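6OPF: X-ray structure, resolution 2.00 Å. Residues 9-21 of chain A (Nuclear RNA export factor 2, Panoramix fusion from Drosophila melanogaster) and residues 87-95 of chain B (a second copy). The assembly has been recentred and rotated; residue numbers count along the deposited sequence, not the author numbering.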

ATOM      1  N   ASP A   9      -5.946  19.956   4.194  1.00 36.43           N
ATOM      2  CA  ASP A   9      -4.986  18.892   4.572  1.00 34.70           C
ATOM      3  C   ASP A   9      -5.680  17.526   4.584  1.00 34.74           C
ATOM      4  O   ASP A   9      -5.087  16.578   4.150  1.00 29.90           O
ATOM      5  CB  ASP A   9      -4.355  19.150   5.935  1.00 30.00           C
ATOM      6  CG  ASP A   9      -3.265  20.203   5.954  1.00 30.00           C
ATOM      7  OD1 ASP A   9      -3.313  21.112   5.116  1.00 30.00           O
ATOM      8  OD2 ASP A   9      -2.400  20.125   6.838  1.00 30.00           O
ATOM      9  N   VAL A  10      -6.887  17.453   5.134  1.00 33.22           N
ATOM     10  CA  VAL A  10      -7.610  16.187   5.132  1.00 35.29           C
ATOM     11  C   VAL A  10      -7.880  15.737   3.697  1.00 32.45           C
ATOM     12  O   VAL A  10      -7.713  14.557   3.358  1.00 30.41           O
ATOM     13  CB  VAL A  10      -8.912  16.318   5.946  1.00 39.86           C
ATOM     14  CG1 VAL A  10      -9.888  15.180   5.617  1.00 42.38           C
ATOM     15  CG2 VAL A  10      -8.605  16.369   7.435  1.00 41.88           C
ATOM     16  N   LYS A  11      -8.268  16.670   2.825  1.00 29.73           N
ATOM     17  CA  LYS A  11      -8.499  16.311   1.429  1.00 30.53           C
ATOM     18  C   LYS A  11      -7.207  15.843   0.776  1.00 26.80           C
ATOM     19  O   LYS A  11      -7.182  14.822   0.081  1.00 26.52           O
ATOM     20  CB  LYS A  11      -9.097  17.496   0.665  1.00 32.34           C
ATOM     21  CG  LYS A  11     -10.525  17.842   1.064  1.00 33.80           C
ATOM     22  CD  LYS A  11     -11.132  18.830   0.083  1.00 36.19           C
ATOM     23  CE  LYS A  11     -12.653  18.853   0.214  1.00 38.10           C
ATOM     24  NZ  LYS A  11     -13.113  20.265   0.119  1.00 47.99           N
ATOM     25  N   ASP A  12      -6.114  16.568   1.023  1.00 24.63           N
ATOM     26  CA  ASP A  12      -4.828  16.234   0.426  1.00 24.76           C
ATOM     27  C   ASP A  12      -4.387  14.826   0.835  1.00 29.63           C
ATOM     28  O   ASP A  12      -3.857  14.065   0.012  1.00 25.49           O
ATOM     29  CB  ASP A  12      -3.808  17.308   0.838  1.00 27.37           C
ATOM     30  CG  ASP A  12      -2.434  17.092   0.240  1.00 31.65           C
ATOM     31  OD1 ASP A  12      -2.219  17.438  -0.953  1.00 26.22           O
ATOM     32  OD2 ASP A  12      -1.553  16.586   0.980  1.00 30.21           O
ATOM     33  N   HIS A  13      -4.636  14.440   2.093  1.00 26.76           N
ATOM     34  CA  HIS A  13      -4.254  13.100   2.527  1.00 28.74           C
ATOM     35  C   HIS A  13      -5.193  12.032   1.987  1.00 25.61           C
ATOM     36  O   HIS A  13      -4.767  10.887   1.786  1.00 24.78           O
ATOM     37  CB  HIS A  13      -4.199  13.036   4.052  1.00 28.13           C
ATOM     38  CG  HIS A  13      -2.948  13.619   4.628  1.00 31.97           C
ATOM     39  ND1 HIS A  13      -2.685  13.632   5.981  1.00 38.10           N
ATOM     40  CD2 HIS A  13      -1.880  14.199   4.033  1.00 35.05           C
ATOM     41  CE1 HIS A  13      -1.515  14.207   6.196  1.00 41.26           C
ATOM     42  NE2 HIS A  13      -1.006  14.561   5.030  1.00 40.26           N
ATOM     43  N   LYS A  14      -6.468  12.373   1.759  1.00 24.30           N
ATOM     44  CA  LYS A  14      -7.367  11.400   1.144  1.00 27.46           C
ATOM     45  C   LYS A  14      -6.906  11.075  -0.265  1.00 24.75           C
ATOM     46  O   LYS A  14      -6.869   9.907  -0.665  1.00 22.64           O
ATOM     47  CB  LYS A  14      -8.805  11.926   1.126  1.00 29.31           C
ATOM     48  CG  LYS A  14      -9.628  11.567   2.352  1.00 32.32           C
ATOM     49  CD  LYS A  14     -10.894  12.421   2.422  1.00 34.49           C
ATOM     50  CE  LYS A  14     -11.705  12.124   3.671  1.00 40.94           C
ATOM     51  NZ  LYS A  14     -12.912  13.013   3.795  1.00 39.25           N
ATOM     52  N   LEU A  15      -6.541  12.111  -1.025  1.00 23.54           N
ATOM     53  CA  LEU A  15      -6.028  11.927  -2.378  1.00 24.05           C
ATOM     54  C   LEU A  15      -4.749  11.099  -2.377  1.00 24.00           C
ATOM     55  O   LEU A  15      -4.600  10.156  -3.165  1.00 22.07           O
ATOM     56  CB  LEU A  15      -5.777  13.296  -3.018  1.00 20.75           C
ATOM     57  CG  LEU A  15      -7.024  14.143  -3.253  1.00 25.99           C
ATOM     58  CD1 LEU A  15      -6.594  15.528  -3.709  1.00 23.74           C
ATOM     59  CD2 LEU A  15      -7.945  13.469  -4.304  1.00 23.59           C
ATOM     60  N   LEU A  16      -3.798  11.462  -1.508  1.00 23.38           N
ATOM     61  CA  LEU A  16      -2.529  10.752  -1.475  1.00 22.03           C
ATOM     62  C   LEU A  16      -2.735   9.273  -1.161  1.00 20.70           C
ATOM     63  O   LEU A  16      -2.143   8.406  -1.810  1.00 20.57           O
ATOM     64  CB  LEU A  16      -1.586  11.412  -0.454  1.00 22.38           C
ATOM     65  CG  LEU A  16      -0.126  10.963  -0.487  1.00 24.24           C
ATOM     66  CD1 LEU A  16       0.525  11.308  -1.816  1.00 22.68           C
ATOM     67  CD2 LEU A  16       0.648  11.626   0.661  1.00 26.67           C
ATOM     68  N   LEU A  17      -3.591   8.958  -0.184  1.00 21.45           N
ATOM     69  CA  LEU A  17      -3.808   7.549   0.139  1.00 22.64           C
ATOM     70  C   LEU A  17      -4.550   6.837  -0.990  1.00 22.30           C
ATOM     71  O   LEU A  17      -4.250   5.673  -1.311  1.00 19.88           O
ATOM     72  CB  LEU A  17      -4.577   7.408   1.454  1.00 23.98           C
ATOM     73  CG  LEU A  17      -4.784   5.932   1.834  1.00 26.99           C
ATOM     74  CD1 LEU A  17      -3.462   5.269   2.188  1.00 27.29           C
ATOM     75  CD2 LEU A  17      -5.751   5.778   2.979  1.00 28.65           C
ATOM     76  N   PHE A  18      -5.509   7.521  -1.612  1.00 20.67           N
ATOM     77  CA  PHE A  18      -6.194   6.918  -2.752  1.00 19.16           C
ATOM     78  C   PHE A  18      -5.206   6.611  -3.872  1.00 19.78           C
ATOM     79  O   PHE A  18      -5.254   5.530  -4.464  1.00 21.27           O
ATOM     80  CB  PHE A  18      -7.314   7.841  -3.238  1.00 20.02           C
ATOM     81  CG  PHE A  18      -8.294   7.162  -4.168  1.00 20.71           C
ATOM     82  CD1 PHE A  18      -9.350   6.422  -3.657  1.00 23.96           C
ATOM     83  CD2 PHE A  18      -8.157   7.262  -5.536  1.00 22.63           C
ATOM     84  CE1 PHE A  18     -10.264   5.787  -4.503  1.00 22.19           C
ATOM     85  CE2 PHE A  18      -9.077   6.624  -6.401  1.00 21.57           C
ATOM     86  CZ  PHE A  18     -10.111   5.888  -5.863  1.00 20.80           C
ATOM     87  N   GLN A  19      -4.266   7.530  -4.139  1.00 19.82           N
ATOM     88  CA  GLN A  19      -3.221   7.268  -5.131  1.00 19.79           C
ATOM     89  C   GLN A  19      -2.340   6.078  -4.738  1.00 23.89           C
ATOM     90  O   GLN A  19      -1.997   5.244  -5.585  1.00 22.90           O
ATOM     91  CB  GLN A  19      -2.371   8.521  -5.325  1.00 19.64           C
ATOM     92  CG  GLN A  19      -1.368   8.427  -6.482  1.00 22.41           C
ATOM     93  CD  GLN A  19      -0.897   9.790  -6.967  1.00 24.94           C
ATOM     94  OE1 GLN A  19      -0.179  10.480  -6.260  1.00 24.64           O
ATOM     95  NE2 GLN A  19      -1.319  10.189  -8.178  1.00 25.65           N
ATOM     96  N   GLU A  20      -1.949   5.985  -3.456  1.00 19.79           N
ATOM     97  CA  GLU A  20      -1.124   4.853  -3.033  1.00 23.05           C
ATOM     98  C   GLU A  20      -1.879   3.529  -3.154  1.00 24.86           C
ATOM     99  O   GLU A  20      -1.295   2.518  -3.560  1.00 26.04           O
ATOM    100  CB  GLU A  20      -0.605   5.089  -1.609  1.00 23.40           C
ATOM    101  CG  GLU A  20       0.569   6.063  -1.623  1.00 28.68           C
ATOM    102  CD  GLU A  20       1.027   6.501  -0.229  1.00 36.55           C
ATOM    103  OE1 GLU A  20       0.681   5.815   0.759  1.00 39.94           O
ATOM    104  OE2 GLU A  20       1.728   7.535  -0.134  1.00 36.96           O
ATOM    105  N   VAL A  21      -3.186   3.530  -2.885  1.00 25.50           N
ATOM    106  CA  VAL A  21      -3.980   2.310  -3.014  1.00 23.02           C
ATOM    107  C   VAL A  21      -4.113   1.890  -4.479  1.00 27.49           C
ATOM    108  O   VAL A  21      -3.945   0.709  -4.816  1.00 23.75           O
ATOM    109  CB  VAL A  21      -5.360   2.513  -2.358  1.00 23.12           C
ATOM    110  CG1 VAL A  21      -6.323   1.402  -2.760  1.00 28.56           C
ATOM    111  CG2 VAL A  21      -5.233   2.638  -0.840  1.00 25.38           C
TER
ATOM    112  N   GLU B  87       0.314   5.771   9.561  1.00 26.57           N
ATOM    113  CA  GLU B  87      -0.307   7.023   9.979  1.00 30.02           C
ATOM    114  C   GLU B  87      -1.301   7.517   8.936  1.00 30.17           C
ATOM    115  O   GLU B  87      -2.359   8.044   9.287  1.00 33.97           O
ATOM    116  CB  GLU B  87       0.769   8.069  10.288  1.00 29.77           C
ATOM    117  CG  GLU B  87       1.385   7.842  11.688  1.00 34.55           C
ATOM    118  CD  GLU B  87       2.594   8.710  12.000  1.00 42.25           C
ATOM    119  OE1 GLU B  87       3.238   9.219  11.052  1.00 40.47           O
ATOM    120  OE2 GLU B  87       2.913   8.869  13.207  1.00 47.83           O
ATOM    121  N   LEU B  88      -1.012   7.291   7.655  1.00 31.20           N
ATOM    122  CA  LEU B  88      -1.919   7.735   6.597  1.00 31.24           C
ATOM    123  C   LEU B  88      -3.211   6.927   6.610  1.00 32.34           C
ATOM    124  O   LEU B  88      -4.307   7.483   6.491  1.00 33.52           O
ATOM    125  CB  LEU B  88      -1.210   7.630   5.250  1.00 31.22           C
ATOM    126  CG  LEU B  88      -1.712   8.429   4.047  1.00 31.85           C
ATOM    127  CD1 LEU B  88      -1.789   9.933   4.338  1.00 27.76           C
ATOM    128  CD2 LEU B  88      -0.810   8.142   2.865  1.00 30.16           C
ATOM    129  N   VAL B  89      -3.106   5.604   6.766  1.00 29.69           N
ATOM    130  CA  VAL B  89      -4.301   4.776   6.895  1.00 30.22           C
ATOM    131  C   VAL B  89      -5.072   5.146   8.157  1.00 33.02           C
ATOM    132  O   VAL B  89      -6.303   5.262   8.135  1.00 30.44           O
ATOM    133  CB  VAL B  89      -3.924   3.277   6.878  1.00 30.46           C
ATOM    134  CG1 VAL B  89      -5.154   2.396   7.085  1.00 24.49           C
ATOM    135  CG2 VAL B  89      -3.212   2.912   5.574  1.00 29.72           C
ATOM    136  N   LEU B  90      -4.363   5.305   9.283  1.00 29.43           N
ATOM    137  CA  LEU B  90      -5.000   5.672  10.542  1.00 31.62           C
ATOM    138  C   LEU B  90      -5.909   6.886  10.387  1.00 33.57           C
ATOM    139  O   LEU B  90      -7.071   6.862  10.802  1.00 37.03           O
ATOM    140  CB  LEU B  90      -3.938   5.956  11.606  1.00 31.32           C
ATOM    141  CG  LEU B  90      -3.972   5.070  12.835  1.00 32.15           C
ATOM    142  CD1 LEU B  90      -2.993   5.631  13.862  1.00 32.92           C
ATOM    143  CD2 LEU B  90      -5.383   4.979  13.407  1.00 30.84           C
ATOM    144  N   GLU B  91      -5.372   7.975   9.832  1.00 36.45           N
ATOM    145  CA  GLU B  91      -6.167   9.169   9.551  1.00 40.72           C
ATOM    146  C   GLU B  91      -7.490   8.823   8.887  1.00 41.10           C
ATOM    147  O   GLU B  91      -8.554   9.267   9.326  1.00 45.02           O
ATOM    148  CB  GLU B  91      -5.379  10.126   8.657  1.00 40.68           C
ATOM    149  CG  GLU B  91      -4.381  10.975   9.401  1.00 43.43           C
ATOM    150  CD  GLU B  91      -3.457  11.721   8.454  1.00 49.20           C
ATOM    151  OE1 GLU B  91      -3.940  12.146   7.369  1.00 39.76           O
ATOM    152  OE2 GLU B  91      -2.257  11.871   8.801  1.00 44.65           O
ATOM    153  N   GLN B  92      -7.434   7.997   7.842  1.00 38.53           N
ATOM    154  CA  GLN B  92      -8.626   7.692   7.062  1.00 40.54           C
ATOM    155  C   GLN B  92      -9.625   6.867   7.851  1.00 45.27           C
ATOM    156  O   GLN B  92     -10.838   7.061   7.716  1.00 39.96           O
ATOM    157  CB  GLN B  92      -8.233   6.969   5.781  1.00 37.55           C
ATOM    158  CG  GLN B  92      -7.635   7.909   4.779  1.00 39.59           C
ATOM    159  CD  GLN B  92      -8.399   9.216   4.717  1.00 40.81           C
ATOM    160  OE1 GLN B  92      -7.818  10.291   4.867  1.00 39.76           O
ATOM    161  NE2 GLN B  92      -9.718   9.127   4.508  1.00 39.93           N
ATOM    162  N   ILE B  93      -9.132   5.921   8.654  1.00 42.86           N
ATOM    163  CA  ILE B  93     -10.001   5.159   9.543  1.00 44.02           C
ATOM    164  C   ILE B  93     -10.714   6.087  10.509  1.00 45.05           C
ATOM    165  O   ILE B  93     -11.900   5.900  10.806  1.00 48.83           O
ATOM    166  CB  ILE B  93      -9.185   4.086  10.294  1.00 45.52           C
ATOM    167  CG1 ILE B  93      -8.611   3.065   9.315  1.00 37.17           C
ATOM    168  CG2 ILE B  93     -10.046   3.401  11.358  1.00 45.70           C
ATOM    169  CD1 ILE B  93      -8.223   1.776   9.984  1.00 39.15           C
ATOM    170  N   GLN B  94     -10.019   7.116  10.986  1.00 40.85           N
ATOM    171  CA  GLN B  94     -10.530   7.972  12.044  1.00 46.88           C
ATOM    172  C   GLN B  94     -11.545   9.012  11.571  1.00 49.52           C
ATOM    173  O   GLN B  94     -12.122   9.708  12.414  1.00 58.49           O
ATOM    174  CB  GLN B  94      -9.356   8.644  12.755  1.00 40.85           C
ATOM    175  CG  GLN B  94      -8.482   7.626  13.489  1.00 45.18           C
ATOM    176  CD  GLN B  94      -7.350   8.259  14.270  1.00 47.08           C
ATOM    177  OE1 GLN B  94      -6.759   9.264  13.845  1.00 47.48           O
ATOM    178  NE2 GLN B  94      -7.026   7.664  15.418  1.00 49.67           N
ATOM    179  N   GLN B  95     -11.629   9.217  10.260  1.00 52.01           N
ATOM    180  CA  GLN B  95     -12.620  10.151   9.680  1.00 52.68           C
ATOM    181  C   GLN B  95     -13.875   9.331   9.391  1.00 50.50           C
ATOM    182  O   GLN B  95     -13.815   8.579   8.418  1.00 52.03           O
ATOM    183  CB  GLN B  95     -12.163  10.737   8.347  1.00 51.85           C
ATOM    184  CG  GLN B  95     -10.772  11.357   8.301  1.00 54.78           C
ATOM    185  CD  GLN B  95     -10.753  12.782   8.791  1.00 60.62           C
ATOM    186  OE1 GLN B  95     -11.589  13.605   8.430  1.00 63.81           O
ATOM    187  NE2 GLN B  95      -9.801  13.085   9.652  1.00 58.89           N
TER
HETATM  188  O   HOH W   1      -7.504  12.631   5.373  1.00 37.18           O
HETATM  189  O   HOH W   2     -13.297  13.133   6.627  1.00 48.87           O

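Two helices cross obliquely, 118° between their N-to-C directions, with axes 10.0 Å apart at closest approach and 533 Å² buried in total.

The apolar contacts centre on Leu B88, which loses 103 Å², more than any other residue here. Its side chain is a knob in a hole formed by His A13, Leu A16, Leu A17 and Glu A20, residues spaced along one helical face. Leu B88 CD2 lies 4.0 Å from Leu A17 CD1 and 4.4 Å from Leu A16 CD2, while Leu A17 CD1 also reaches Val B89 CG2 at 4.1 Å. The branched leucine suits this pocket because its two methyls diverge: Leu B88 CD1 sits over one face of the His A13 ring, 4.2 Å from the ring centroid and 25° off the normal, a CH-pi contact.

The same ring uses its edge for polar bonding. His A13 ND1 donates to Glu B91 OE1 at 2.4 Å, a very short hydrogen bond with an N-H...acceptor angle of 151°.

Gln B92 combines both characters. Its CG packs 3.4 Å from Leu A17 CD2, whereas its OE1 accepts from water 1 (2.4 Å), which also donates to Val A10 O (2.8 Å). Water 2 likewise links the two stretches, accepting from Lys A14 NZ (2.9 Å) and donating to Gln B95 OE1 (2.5 Å).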